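Local atomic coordinates of conserved hypothetical alanine RICH protein (Mycobacterium tuberculosis, PDB entry 2IB0), a protein that is of unknown function but folds into a ferritin-like four-helix bundle and assembles as a two-chain unit. Residues S20-A25 and E119-A124; C27-V32 and T112-V117; Y40-A45 and A100-R105; L46-V51 and S94-A99; F53-A58 and T142-V147. All blocks are in the same frame, centred on the assembly; numbering follows the deposited sequence.

Contact 1 (S20-A25 and E119-A124); sequences SADNAA and EHAETA
One end of the four-helix bundle is tied off where helix 18-46, near its start, meets the turn that links helix 96-120 to helix 124-150. Polar bonds carry this contact. Asp22, with CG anti to its backbone N (chi1 -164°), swings its carboxylate over to the turn, where Glu122 N donates to OD2 at 3.0 Å along a nearly straight path of 171°. The donor sits above the carboxylate plane. Two waters also give a proton each to OD2; one of them accepts from Thr123 N and the other bridges to Glu122 OE1, so three donors grip a single oxygen. Asp22 OD1 turns to a salt bridge with Arg76, a positive charge that would tend to keep the acid ionised beside Glu122.

Apolar contacts centre on His120. Ala21 CB lies 3.9 Å from His120 ND1, and Ala25 CB approaches the same ring obliquely at CD2, while Glu119 CG rests over the centre of one ring face. The chain leaves helical geometry at Ala121, and Thr123 caps the next helix through OG1 to Asp126 N. Backbone and side chain meet closely where Asp22 CB packs 3.4 Å from His120 O, the carbonyl oxygen at the end of helix 96-120.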
# COMPACT_ATOMS: atom_id res chain seq x y z
N SER A 20 -17.55 5.36 -17.84
CA SER A 20 -16.52 5.38 -18.88
C SER A 20 -15.09 5.44 -18.33
O SER A 20 -14.26 4.62 -18.72
CB SER A 20 -16.78 6.55 -19.82
OG SER A 20 -16.12 6.36 -21.05
N ALA A 21 -14.81 6.37 -17.40
CA ALA A 21 -13.48 6.48 -16.78
C ALA A 21 -13.17 5.28 -15.86
O ALA A 21 -12.03 4.80 -15.82
CB ALA A 21 -13.34 7.81 -16.00
N ASP A 22 -14.20 4.80 -15.14
CA ASP A 22 -14.12 3.61 -14.28
C ASP A 22 -13.68 2.38 -15.10
O ASP A 22 -12.67 1.74 -14.77
CB ASP A 22 -15.49 3.39 -13.59
CG ASP A 22 -15.43 2.44 -12.40
OD1 ASP A 22 -14.37 1.79 -12.16
OD2 ASP A 22 -16.47 2.38 -11.67
N ASN A 23 -14.41 2.07 -16.18
CA ASN A 23 -14.05 0.97 -17.09
C ASN A 23 -12.66 1.11 -17.69
O ASN A 23 -11.90 0.13 -17.80
CB ASN A 23 -15.08 0.84 -18.22
CG ASN A 23 -16.44 0.38 -17.71
OD1 ASN A 23 -16.59 0.04 -16.53
ND2 ASN A 23 -17.44 0.38 -18.58
N ALA A 24 -12.34 2.33 -18.12
CA ALA A 24 -11.05 2.59 -18.69
C ALA A 24 -9.97 2.35 -17.69
O ALA A 24 -8.95 1.76 -18.06
CB ALA A 24 -10.97 4.00 -19.26
N ALA A 25 -10.16 2.79 -16.43
CA ALA A 25 -9.13 2.58 -15.45
C ALA A 25 -8.94 1.08 -15.18
O ALA A 25 -7.84 0.64 -14.95
CB ALA A 25 -9.44 3.36 -14.12
N GLU A 119 -9.23 6.00 -7.72
CA GLU A 119 -9.67 7.34 -8.03
C GLU A 119 -10.99 7.39 -8.86
O GLU A 119 -11.87 8.19 -8.58
CB GLU A 119 -8.53 8.03 -8.78
CG GLU A 119 -8.86 9.47 -9.15
CD GLU A 119 -7.69 10.18 -9.80
OE1 GLU A 119 -6.68 9.53 -10.12
OE2 GLU A 119 -7.78 11.41 -9.96
N HIS A 120 -11.12 6.51 -9.86
CA HIS A 120 -12.28 6.53 -10.78
C HIS A 120 -13.34 5.46 -10.50
O HIS A 120 -14.36 5.44 -11.18
CB HIS A 120 -11.83 6.40 -12.25
CG HIS A 120 -10.89 7.49 -12.69
ND1 HIS A 120 -11.29 8.81 -12.79
CD2 HIS A 120 -9.59 7.47 -13.04
CE1 HIS A 120 -10.27 9.55 -13.17
NE2 HIS A 120 -9.23 8.76 -13.34
N ALA A 121 -13.13 4.61 -9.50
CA ALA A 121 -14.11 3.54 -9.22
C ALA A 121 -15.31 4.13 -8.54
O ALA A 121 -15.17 4.77 -7.50
CB ALA A 121 -13.53 2.45 -8.36
N GLU A 122 -16.49 3.87 -9.11
CA GLU A 122 -17.77 4.44 -8.56
C GLU A 122 -18.26 3.75 -7.31
O GLU A 122 -18.82 4.41 -6.39
CB GLU A 122 -18.84 4.45 -9.62
CG GLU A 122 -18.44 5.21 -10.88
CD GLU A 122 -19.62 5.70 -11.65
OE1 GLU A 122 -20.00 4.99 -12.59
OE2 GLU A 122 -20.19 6.77 -11.28
N THR A 123 -18.08 2.43 -7.22
CA THR A 123 -18.54 1.75 -6.01
C THR A 123 -17.46 1.53 -4.92
O THR A 123 -16.28 1.35 -5.21
CB THR A 123 -19.23 0.44 -6.31
OG1 THR A 123 -18.25 -0.52 -6.65
CG2 THR A 123 -20.18 0.58 -7.50
N ALA A 124 -17.91 1.58 -3.67
CA ALA A 124 -17.11 1.23 -2.53
C ALA A 124 -16.48 -0.14 -2.70
O ALA A 124 -15.34 -0.33 -2.32
CB ALA A 124 -17.93 1.29 -1.29
O HOH W 1 -17.15 0.69 -9.73
O HOH W 2 -18.92 2.29 -12.93

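Contact 2 (C27-V32 and T112-V117); sequences CDALAV and TAWRAV
Small residues let two antiparallel helices run close together here: the axes of 27-32 and 112-117 approach to 8.8 Å at 159°, and the CA atoms of Ala29 and Ala113 come within 5.1 Å. At this close backbone approach Ala113 CB lies 4.0 Å from Ala29 CA. The tight part centres on the Ala29 methyl. It stands over one face of the Trp114 indole, with CB 3.8 Å from the centroid of the six-membered ring and only 9° off the ring normal, a well-formed CH-pi contact. Val117 CG2, anti to its own carbonyl carbon, meets the same methyl at 3.7 Å, so the Ala29 methyl sits in the corner formed by the indole face and the Val117 branch.

On the looser side the partly exposed Val32 touches Ala113 CB through CG2 at 4.0 Å; Asp28 and Thr112 beside them are exposed and make no contact across the helices. No hydrogen bond joins the two segments. Trp114 NE1 is satisfied by Glu33 of helix 18-46, one turn after Ala29, a bond that would help to set the rotation of the indole. The rest of that ring is wedged into the bundle, against Val69 and Arg65 of helix 52-75 and Ala130, Ala133 and Leu134 of helix 124-150.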
# COMPACT_ATOMS: atom_id res chain seq x y z
N CYS A 27 -9.69 -1.61 -17.06
CA CYS A 27 -9.08 -2.21 -18.24
C CYS A 27 -7.58 -1.94 -18.28
O CYS A 27 -6.82 -2.85 -18.51
CB CYS A 27 -9.76 -1.77 -19.56
SG CYS A 27 -11.42 -2.50 -19.79
N ASP A 28 -7.16 -0.69 -18.03
CA ASP A 28 -5.71 -0.39 -17.96
C ASP A 28 -5.01 -1.23 -16.90
O ASP A 28 -3.89 -1.67 -17.11
CB ASP A 28 -5.44 1.06 -17.60
CG ASP A 28 -5.79 2.02 -18.70
OD1 ASP A 28 -5.82 1.62 -19.88
OD2 ASP A 28 -6.06 3.19 -18.36
N ALA A 29 -5.69 -1.49 -15.79
CA ALA A 29 -5.03 -2.10 -14.64
C ALA A 29 -4.89 -3.56 -14.95
O ALA A 29 -3.89 -4.16 -14.63
CB ALA A 29 -5.87 -1.90 -13.39
N LEU A 30 -5.90 -4.11 -15.63
CA LEU A 30 -5.87 -5.50 -16.10
C LEU A 30 -4.73 -5.75 -17.09
O LEU A 30 -4.06 -6.79 -17.04
CB LEU A 30 -7.20 -5.91 -16.73
CG LEU A 30 -7.16 -7.31 -17.34
CD1 LEU A 30 -6.67 -8.35 -16.33
CD2 LEU A 30 -8.52 -7.74 -18.02
N ALA A 31 -4.55 -4.80 -18.02
CA ALA A 31 -3.47 -4.80 -19.00
C ALA A 31 -2.12 -4.73 -18.32
O ALA A 31 -1.18 -5.37 -18.73
CB ALA A 31 -3.65 -3.66 -20.01
N VAL A 32 -2.02 -3.96 -17.25
CA VAL A 32 -0.78 -3.92 -16.48
C VAL A 32 -0.50 -5.28 -15.79
O VAL A 32 0.64 -5.77 -15.81
CB VAL A 32 -0.78 -2.74 -15.48
CG1 VAL A 32 0.38 -2.89 -14.46
CG2 VAL A 32 -0.69 -1.39 -16.24
N THR A 112 0.63 2.49 -9.54
CA THR A 112 0.13 3.60 -10.35
C THR A 112 -1.18 3.31 -11.04
O THR A 112 -2.05 4.19 -11.10
CB THR A 112 1.16 4.02 -11.41
OG1 THR A 112 2.34 4.43 -10.74
CG2 THR A 112 0.65 5.19 -12.27
N ALA A 113 -1.32 2.10 -11.59
CA ALA A 113 -2.55 1.70 -12.31
C ALA A 113 -3.71 1.47 -11.32
O ALA A 113 -4.82 1.88 -11.56
CB ALA A 113 -2.31 0.48 -13.15
N TRP A 114 -3.42 0.83 -10.20
CA TRP A 114 -4.41 0.68 -9.14
C TRP A 114 -4.84 1.96 -8.44
O TRP A 114 -6.02 2.09 -8.11
CB TRP A 114 -4.01 -0.43 -8.15
CG TRP A 114 -4.11 -1.76 -8.89
CD1 TRP A 114 -3.07 -2.55 -9.29
CD2 TRP A 114 -5.31 -2.39 -9.34
NE1 TRP A 114 -3.55 -3.66 -9.96
CE2 TRP A 114 -4.92 -3.58 -10.01
CE3 TRP A 114 -6.68 -2.07 -9.25
CZ2 TRP A 114 -5.84 -4.47 -10.55
CZ3 TRP A 114 -7.61 -2.95 -9.83
CH2 TRP A 114 -7.18 -4.13 -10.47
N ARG A 115 -3.93 2.90 -8.23
CA ARG A 115 -4.35 4.21 -7.70
C ARG A 115 -5.34 4.86 -8.65
O ARG A 115 -6.25 5.54 -8.20
CB ARG A 115 -3.15 5.11 -7.46
CG ARG A 115 -3.50 6.42 -6.84
CD ARG A 115 -2.24 7.23 -6.50
NE ARG A 115 -1.27 6.43 -5.77
CZ ARG A 115 -0.11 5.99 -6.26
NH1 ARG A 115 0.27 6.27 -7.51
NH2 ARG A 115 0.68 5.26 -5.47
N ALA A 116 -5.18 4.68 -9.96
CA ALA A 116 -6.17 5.23 -10.91
C ALA A 116 -7.55 4.59 -10.79
O ALA A 116 -8.55 5.25 -10.97
CB ALA A 116 -5.66 5.12 -12.34
N VAL A 117 -7.60 3.27 -10.57
CA VAL A 117 -8.89 2.61 -10.31
C VAL A 117 -9.53 3.13 -8.98
O VAL A 117 -10.77 3.42 -8.92
CB VAL A 117 -8.73 1.04 -10.34
CG1 VAL A 117 -10.07 0.36 -10.05
CG2 VAL A 117 -8.17 0.52 -11.77

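Contact 3 (Y40-A45 and A100-R105)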
# COMPACT_ATOMS: atom_id res chain seq x y z
N TYR A 40 7.22 -11.48 -14.66
CA TYR A 40 7.72 -12.31 -13.58
C TYR A 40 8.23 -13.66 -14.06
O TYR A 40 9.01 -14.28 -13.37
CB TYR A 40 6.69 -12.49 -12.48
CG TYR A 40 6.76 -11.51 -11.33
CD1 TYR A 40 5.74 -10.60 -11.12
CD2 TYR A 40 7.86 -11.50 -10.46
CE1 TYR A 40 5.80 -9.67 -10.02
CE2 TYR A 40 7.95 -10.60 -9.42
CZ TYR A 40 6.91 -9.67 -9.20
OH TYR A 40 6.97 -8.80 -8.12
N GLY A 41 7.77 -14.12 -15.23
CA GLY A 41 8.41 -15.25 -15.89
C GLY A 41 9.90 -14.97 -16.10
O GLY A 41 10.73 -15.85 -15.93
N ILE A 42 10.22 -13.75 -16.52
CA ILE A 42 11.61 -13.36 -16.75
C ILE A 42 12.35 -13.17 -15.42
O ILE A 42 13.47 -13.65 -15.26
CB ILE A 42 11.71 -12.12 -17.65
CG1 ILE A 42 11.34 -12.49 -19.10
CG2 ILE A 42 13.15 -11.59 -17.70
CD1 ILE A 42 9.81 -12.51 -19.37
N VAL A 43 11.71 -12.51 -14.45
CA VAL A 43 12.26 -12.40 -13.11
C VAL A 43 12.65 -13.79 -12.63
O VAL A 43 13.80 -14.00 -12.20
CB VAL A 43 11.26 -11.72 -12.16
CG1 VAL A 43 11.75 -11.75 -10.70
CG2 VAL A 43 10.98 -10.31 -12.61
N SER A 44 11.75 -14.75 -12.76
CA SER A 44 12.04 -16.11 -12.30
C SER A 44 13.21 -16.82 -13.01
O SER A 44 14.08 -17.43 -12.36
CB SER A 44 10.76 -16.94 -12.45
OG SER A 44 11.02 -18.30 -12.16
N ALA A 45 13.21 -16.78 -14.35
CA ALA A 45 14.24 -17.42 -15.17
C ALA A 45 15.63 -16.88 -14.89
O ALA A 45 16.60 -17.63 -15.00
CB ALA A 45 13.91 -17.24 -16.63
N ALA A 100 15.34 -8.28 -10.04
CA ALA A 100 14.84 -7.53 -8.86
C ALA A 100 14.45 -6.04 -9.17
O ALA A 100 13.40 -5.58 -8.75
CB ALA A 100 15.84 -7.62 -7.73
N ARG A 101 15.28 -5.32 -9.94
CA ARG A 101 14.89 -4.00 -10.39
C ARG A 101 13.65 -4.04 -11.28
O ARG A 101 12.80 -3.15 -11.22
CB ARG A 101 16.04 -3.33 -11.15
CG ARG A 101 17.13 -2.76 -10.24
CD ARG A 101 18.18 -1.89 -11.04
NE ARG A 101 19.14 -2.69 -11.85
CZ ARG A 101 20.19 -3.36 -11.34
NH1 ARG A 101 20.38 -3.38 -10.01
NH2 ARG A 101 21.02 -4.04 -12.13
N LEU A 102 13.57 -5.05 -12.14
CA LEU A 102 12.41 -5.20 -13.01
C LEU A 102 11.18 -5.41 -12.15
O LEU A 102 10.14 -4.85 -12.43
CB LEU A 102 12.59 -6.43 -13.95
CG LEU A 102 11.43 -6.83 -14.87
CD1 LEU A 102 10.98 -5.67 -15.75
CD2 LEU A 102 11.84 -8.05 -15.73
N ALA A 103 11.29 -6.30 -11.17
CA ALA A 103 10.18 -6.59 -10.26
C ALA A 103 9.70 -5.31 -9.54
O ALA A 103 8.52 -5.06 -9.44
CB ALA A 103 10.58 -7.64 -9.22
N VAL A 104 10.62 -4.48 -9.09
CA VAL A 104 10.23 -3.21 -8.40
C VAL A 104 9.49 -2.31 -9.42
O VAL A 104 8.43 -1.74 -9.15
CB VAL A 104 11.47 -2.46 -7.84
CG1 VAL A 104 11.10 -1.04 -7.28
CG2 VAL A 104 12.19 -3.31 -6.82
N ARG A 105 10.07 -2.16 -10.60
CA ARG A 105 9.45 -1.30 -11.61
C ARG A 105 8.02 -1.79 -11.94
O ARG A 105 7.11 -0.98 -12.09
CB ARG A 105 10.31 -1.24 -12.87
CG ARG A 105 9.51 -0.76 -14.07
CD ARG A 105 9.12 0.74 -13.97
NE ARG A 105 9.99 1.47 -14.89
CZ ARG A 105 9.63 1.89 -16.10
NH1 ARG A 105 8.38 1.74 -16.55
NH2 ARG A 105 10.53 2.51 -16.83
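Val43 and Leu102 meet at the centre of this interface, their side chains crossing obliquely with Val43 CG2 3.9 Å from Leu102 CD2. The same valine methyl also faces Ala103, whose CB is 4.3 Å away, and Ile42 CG2 adds a looser touch on the same leucine methyl, Leu102 CD2. Tyr40 closes the inner side: its ring end passes obliquely by the Ala103 methyl, with OH 3.9 Å and CE2 4.0 Å from that CB.

Torsions set up these meetings. Val43 CG2 lies anti to the carbonyl carbon, on the side facing the partner helix, while Leu102 carries CG anti to its backbone N (chi1 175°) and so extends toward the valine. The tyrosine has a less regular first torsion, chi1 -94°, and its hydroxyl is hydrogen-bonded to Glu107, a polar link on helix 96-120 consistent with its keeping the ring end close to this helix.

In the next shell, Val55, Ala58 and Leu59 of helix 52-75 pack on Val43 or Tyr40, and Trp144 of helix 124-150 packs against Val43 and Ala103. Pro90 in the long connection backs Leu102. The axes of 40-45 and 100-105 run antiparallel at 157° and 9.4 Å apart, a pairing of apolar faces, with the buried Tyr40 hydroxyl satisfied by Glu107, between the first and third helices in the interior of the four-helix bundle.

Contact 4 (L46-V51 and S94-A99)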
# COMPACT_ATOMS: atom_id res chain seq x y z
N LEU A 46 15.72 -15.58 -14.60
CA LEU A 46 16.99 -14.95 -14.28
C LEU A 46 17.46 -15.15 -12.82
O LEU A 46 18.64 -15.55 -12.61
CB LEU A 46 16.94 -13.44 -14.54
CG LEU A 46 17.08 -12.87 -15.95
CD1 LEU A 46 16.46 -11.52 -15.94
CD2 LEU A 46 18.50 -12.81 -16.42
N SER A 47 16.53 -14.89 -11.88
CA SER A 47 16.71 -14.74 -10.36
C SER A 47 17.72 -15.69 -9.75
O SER A 47 17.77 -16.83 -10.21
CB SER A 47 15.40 -14.75 -9.66
OG SER A 47 14.77 -13.51 -9.92
N PRO A 48 18.30 -15.38 -8.55
CA PRO A 48 18.41 -16.31 -7.40
C PRO A 48 17.35 -17.29 -7.02
O PRO A 48 16.25 -16.86 -6.72
CB PRO A 48 18.87 -15.43 -6.24
CG PRO A 48 19.61 -14.34 -6.91
CD PRO A 48 18.66 -14.03 -8.08
N PRO A 49 17.72 -18.61 -6.93
CA PRO A 49 16.94 -19.60 -6.13
C PRO A 49 16.50 -19.02 -4.75
O PRO A 49 15.39 -19.36 -4.29
CB PRO A 49 17.90 -20.78 -5.94
CG PRO A 49 18.95 -20.63 -7.01
CD PRO A 49 18.93 -19.23 -7.56
N GLY A 50 17.36 -18.17 -4.14
CA GLY A 50 17.10 -17.44 -2.87
C GLY A 50 15.82 -16.58 -2.80
O GLY A 50 15.39 -16.17 -1.72
N VAL A 51 15.23 -16.25 -3.94
CA VAL A 51 14.01 -15.45 -3.94
C VAL A 51 12.87 -16.19 -4.65
O VAL A 51 11.92 -15.56 -5.12
CB VAL A 51 14.22 -14.06 -4.63
CG1 VAL A 51 15.25 -13.22 -3.89
CG2 VAL A 51 14.61 -14.24 -6.10
N SER A 94 19.75 -8.46 -18.14
CA SER A 94 20.73 -9.41 -18.59
C SER A 94 21.31 -10.27 -17.47
O SER A 94 22.11 -11.15 -17.71
CB SER A 94 21.84 -8.72 -19.36
OG SER A 94 22.53 -7.84 -18.54
N SER A 95 20.90 -10.02 -16.23
CA SER A 95 21.38 -10.88 -15.17
C SER A 95 20.43 -10.89 -14.00
O SER A 95 19.47 -10.12 -13.94
CB SER A 95 22.80 -10.48 -14.73
OG SER A 95 22.68 -9.27 -13.96
N ALA A 96 20.73 -11.81 -13.07
CA ALA A 96 20.03 -11.90 -11.78
C ALA A 96 19.72 -10.61 -11.03
O ALA A 96 18.63 -10.49 -10.47
CB ALA A 96 20.75 -12.98 -10.86
N ALA A 97 20.61 -9.60 -11.06
CA ALA A 97 20.31 -8.28 -10.41
C ALA A 97 19.32 -7.38 -11.13
O ALA A 97 18.54 -6.60 -10.52
CB ALA A 97 21.55 -7.52 -10.14
N ASP A 98 19.32 -7.48 -12.46
CA ASP A 98 18.38 -6.70 -13.24
C ASP A 98 16.95 -7.11 -12.93
O ASP A 98 16.04 -6.30 -13.07
CB ASP A 98 18.60 -6.89 -14.71
CG ASP A 98 19.92 -6.37 -15.16
OD1 ASP A 98 20.41 -5.40 -14.57
OD2 ASP A 98 20.45 -6.95 -16.13
N ALA A 99 16.77 -8.36 -12.53
CA ALA A 99 15.43 -8.95 -12.38
C ALA A 99 14.65 -8.41 -11.16
O ALA A 99 13.44 -8.19 -11.26
CB ALA A 99 15.52 -10.46 -12.31
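At Ser47 the backbone breaks from helical geometry and swings past the start of helix 96-120, bringing Ser47 CA to 4.6 Å from Ala96 CA. This is one end of the four-helix bundle, where the turn between helix 18-46 and helix 52-75 lies against the first residues of helix 96-120. The turn carries Pro48 and Pro49 and is closed by a backbone bond from Val51 N to Pro48 O.

Leu46 makes the broadest approach. With CG anti to the carbonyl carbon (chi1 -79°), the side chain leans on the backbone leading into the opposite helix: CD2 touches Ser95 C at 3.6 Å, and the other branch, CD1, sits 3.9 Å from Ala99 CB. That alanine methyl is also met by Ser47 OG, whose hydroxyl is hydrogen-bonded back to Val43 O a turn earlier, so the serine turns its polar group onto its own helix while lying beside an apolar partner.

The segment that receives Leu46 is braced from within. Asp98 OD2 takes Ser94 N at 2.6 Å through its anti lone pair, with weak bonds from Ser95 N and from Ser94 OG, and Asp98 OD1 forms a salt bridge with Arg101. One carboxylate thereby fastens the incoming chain to the first turn of the helix. No hydrogen bond passes between the two segments. Ala96 completes the join: its CB packs against the proline ring at Pro48 CD, 3.6 Å away, and lies 3.8 Å from Leu46 O.

Contact 5 (F53-A58 and T142-V147); sequences FLVADA and TRWNRV
Leu54 reaches from helix 52-75 across to helix 124-150 and shows how one branched side chain can span a wide helix gap, here 11.7 Å between the short axes at 163°. Its CB points toward the partner helix, and CG, anti to the backbone N, already touches the indole of Trp144, 3.6 Å from CE2. There the chain forks. CD1 lies over the centre of one face of the Arg143 guanidinium, 3.4 Å from CZ. CD2 settles over the Trp144 face, 3.6 Å from the centroid of the six-membered ring and 13° off its normal, a CH-pi contact, and meets Val147 CG2 tip to tip. The leucine thus fills the gap between a charged plane and an aromatic one.

Each plane is also touched at its edge. Val55 CG2 comes up in the plane of the indole at CH2, 3.7 Å away. Asp57 OD2 lies at the guanidinium edge and makes a salt bridge with Arg143 NH2 at 3.6 Å, although the carboxylate and guanidinium planes are turned 53° apart. Arg143 bends at chi3 to bring its head there.

On the outer side Arg143 packs on Arg146 of the second subunit, near the dimer interface; inward, Trp144 also reaches Ala100 and Val104 of helix 96-120. Here a leucine-tryptophan core beneath a partly exposed ion pair joins two antiparallel helices of the ferritin-like fold.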
# COMPACT_ATOMS: atom_id res chain seq x y z
N PHE A 53 10.62 -18.23 -3.35
CA PHE A 53 9.45 -18.02 -2.49
C PHE A 53 8.74 -16.71 -2.85
O PHE A 53 7.54 -16.68 -2.92
CB PHE A 53 9.85 -17.98 -1.01
CG PHE A 53 10.03 -19.35 -0.35
CD1 PHE A 53 9.16 -20.43 -0.66
CD2 PHE A 53 11.04 -19.55 0.61
CE1 PHE A 53 9.34 -21.70 -0.05
CE2 PHE A 53 11.22 -20.80 1.24
CZ PHE A 53 10.36 -21.88 0.90
N LEU A 54 9.52 -15.64 -3.07
CA LEU A 54 9.01 -14.32 -3.42
C LEU A 54 8.37 -14.31 -4.82
O LEU A 54 7.25 -13.80 -5.01
CB LEU A 54 10.14 -13.28 -3.28
CG LEU A 54 9.94 -11.75 -3.44
CD1 LEU A 54 8.77 -11.25 -2.60
CD2 LEU A 54 11.22 -10.89 -3.14
N VAL A 55 9.06 -14.89 -5.79
CA VAL A 55 8.55 -14.97 -7.14
C VAL A 55 7.24 -15.74 -7.15
O VAL A 55 6.26 -15.24 -7.71
CB VAL A 55 9.54 -15.65 -8.12
CG1 VAL A 55 8.86 -15.89 -9.51
CG2 VAL A 55 10.83 -14.81 -8.28
N ALA A 56 7.21 -16.94 -6.55
CA ALA A 56 5.97 -17.72 -6.50
C ALA A 56 4.81 -16.94 -5.89
O ALA A 56 3.69 -16.94 -6.43
CB ALA A 56 6.17 -19.04 -5.73
N ASP A 57 5.07 -16.31 -4.73
CA ASP A 57 4.12 -15.44 -4.03
C ASP A 57 3.59 -14.35 -4.95
O ASP A 57 2.40 -14.15 -5.04
CB ASP A 57 4.83 -14.72 -2.87
CG ASP A 57 4.89 -15.52 -1.58
OD1 ASP A 57 4.31 -16.64 -1.52
OD2 ASP A 57 5.53 -15.00 -0.62
N ALA A 58 4.50 -13.59 -5.57
CA ALA A 58 4.10 -12.49 -6.45
C ALA A 58 3.22 -13.00 -7.62
O ALA A 58 2.20 -12.40 -7.93
CB ALA A 58 5.33 -11.74 -6.96
N THR A 142 8.33 -3.03 -1.91
CA THR A 142 9.24 -2.86 -0.80
C THR A 142 10.02 -4.17 -0.55
O THR A 142 11.18 -4.14 -0.17
CB THR A 142 8.55 -2.44 0.55
OG1 THR A 142 7.81 -3.55 1.06
CG2 THR A 142 7.60 -1.30 0.36
N ARG A 143 9.36 -5.31 -0.70
CA ARG A 143 10.03 -6.61 -0.56
C ARG A 143 11.17 -6.84 -1.60
O ARG A 143 12.21 -7.37 -1.26
CB ARG A 143 9.01 -7.76 -0.66
CG ARG A 143 8.06 -7.71 0.47
CD ARG A 143 6.97 -8.82 0.47
NE ARG A 143 7.58 -10.13 0.65
CZ ARG A 143 7.04 -11.31 0.32
NH1 ARG A 143 5.82 -11.40 -0.24
NH2 ARG A 143 7.73 -12.43 0.55
N TRP A 144 10.97 -6.43 -2.83
CA TRP A 144 12.03 -6.52 -3.85
C TRP A 144 13.15 -5.50 -3.65
O TRP A 144 14.30 -5.79 -3.96
CB TRP A 144 11.45 -6.42 -5.26
CG TRP A 144 10.78 -7.67 -5.69
CD1 TRP A 144 9.43 -7.92 -5.75
CD2 TRP A 144 11.44 -8.87 -6.15
NE1 TRP A 144 9.21 -9.22 -6.20
CE2 TRP A 144 10.42 -9.82 -6.47
CE3 TRP A 144 12.79 -9.24 -6.34
CZ2 TRP A 144 10.72 -11.13 -6.96
CZ3 TRP A 144 13.08 -10.55 -6.83
CH2 TRP A 144 12.04 -11.47 -7.12
N ASN A 145 12.82 -4.32 -3.11
CA ASN A 145 13.79 -3.31 -2.76
C ASN A 145 14.67 -3.77 -1.59
O ASN A 145 15.85 -3.42 -1.52
CB ASN A 145 13.08 -2.03 -2.38
CG ASN A 145 12.94 -1.06 -3.54
OD1 ASN A 145 11.84 -0.48 -3.77
ND2 ASN A 145 14.05 -0.84 -4.26
N ARG A 146 14.08 -4.53 -0.68
CA ARG A 146 14.80 -5.14 0.41
C ARG A 146 15.76 -6.22 -0.14
O ARG A 146 16.88 -6.34 0.34
CB ARG A 146 13.81 -5.74 1.41
CG ARG A 146 14.40 -6.18 2.70
CD ARG A 146 13.23 -6.37 3.72
NE ARG A 146 12.66 -5.07 4.12
CZ ARG A 146 11.34 -4.80 4.25
NH1 ARG A 146 10.41 -5.71 3.99
NH2 ARG A 146 10.97 -3.58 4.62
N VAL A 147 15.32 -6.98 -1.14
CA VAL A 147 16.23 -7.86 -1.86
C VAL A 147 17.42 -7.09 -2.50
O VAL A 147 18.59 -7.43 -2.27
CB VAL A 147 15.46 -8.75 -2.91
CG1 VAL A 147 16.44 -9.58 -3.75
CG2 VAL A 147 14.49 -9.68 -2.16

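How the contacts relate
The five contacts sample the length of one bundle. Contacts 1, 2 and 3 follow the same pair, helix 18-46 with helix 96-120: contacts 1 and 2 have centres about 10 Å apart and touch through Ala25 and Val117, whereas contact 3 lies about 19 Å from contact 2, across the chain's centre. Contacts 3, 4 and 5 cluster at the far end, with centres about 8 to 11 Å apart. Trp144 joins contact 5 to contact 3, its NE1 lying 3.0 Å from Tyr40 OH, while Val51 joins it to contact 4. Contacts 1 and 4 mark opposite ends, about 36 Å apart between centres. Contacts 1, 2 and 5 also reach the second subunit.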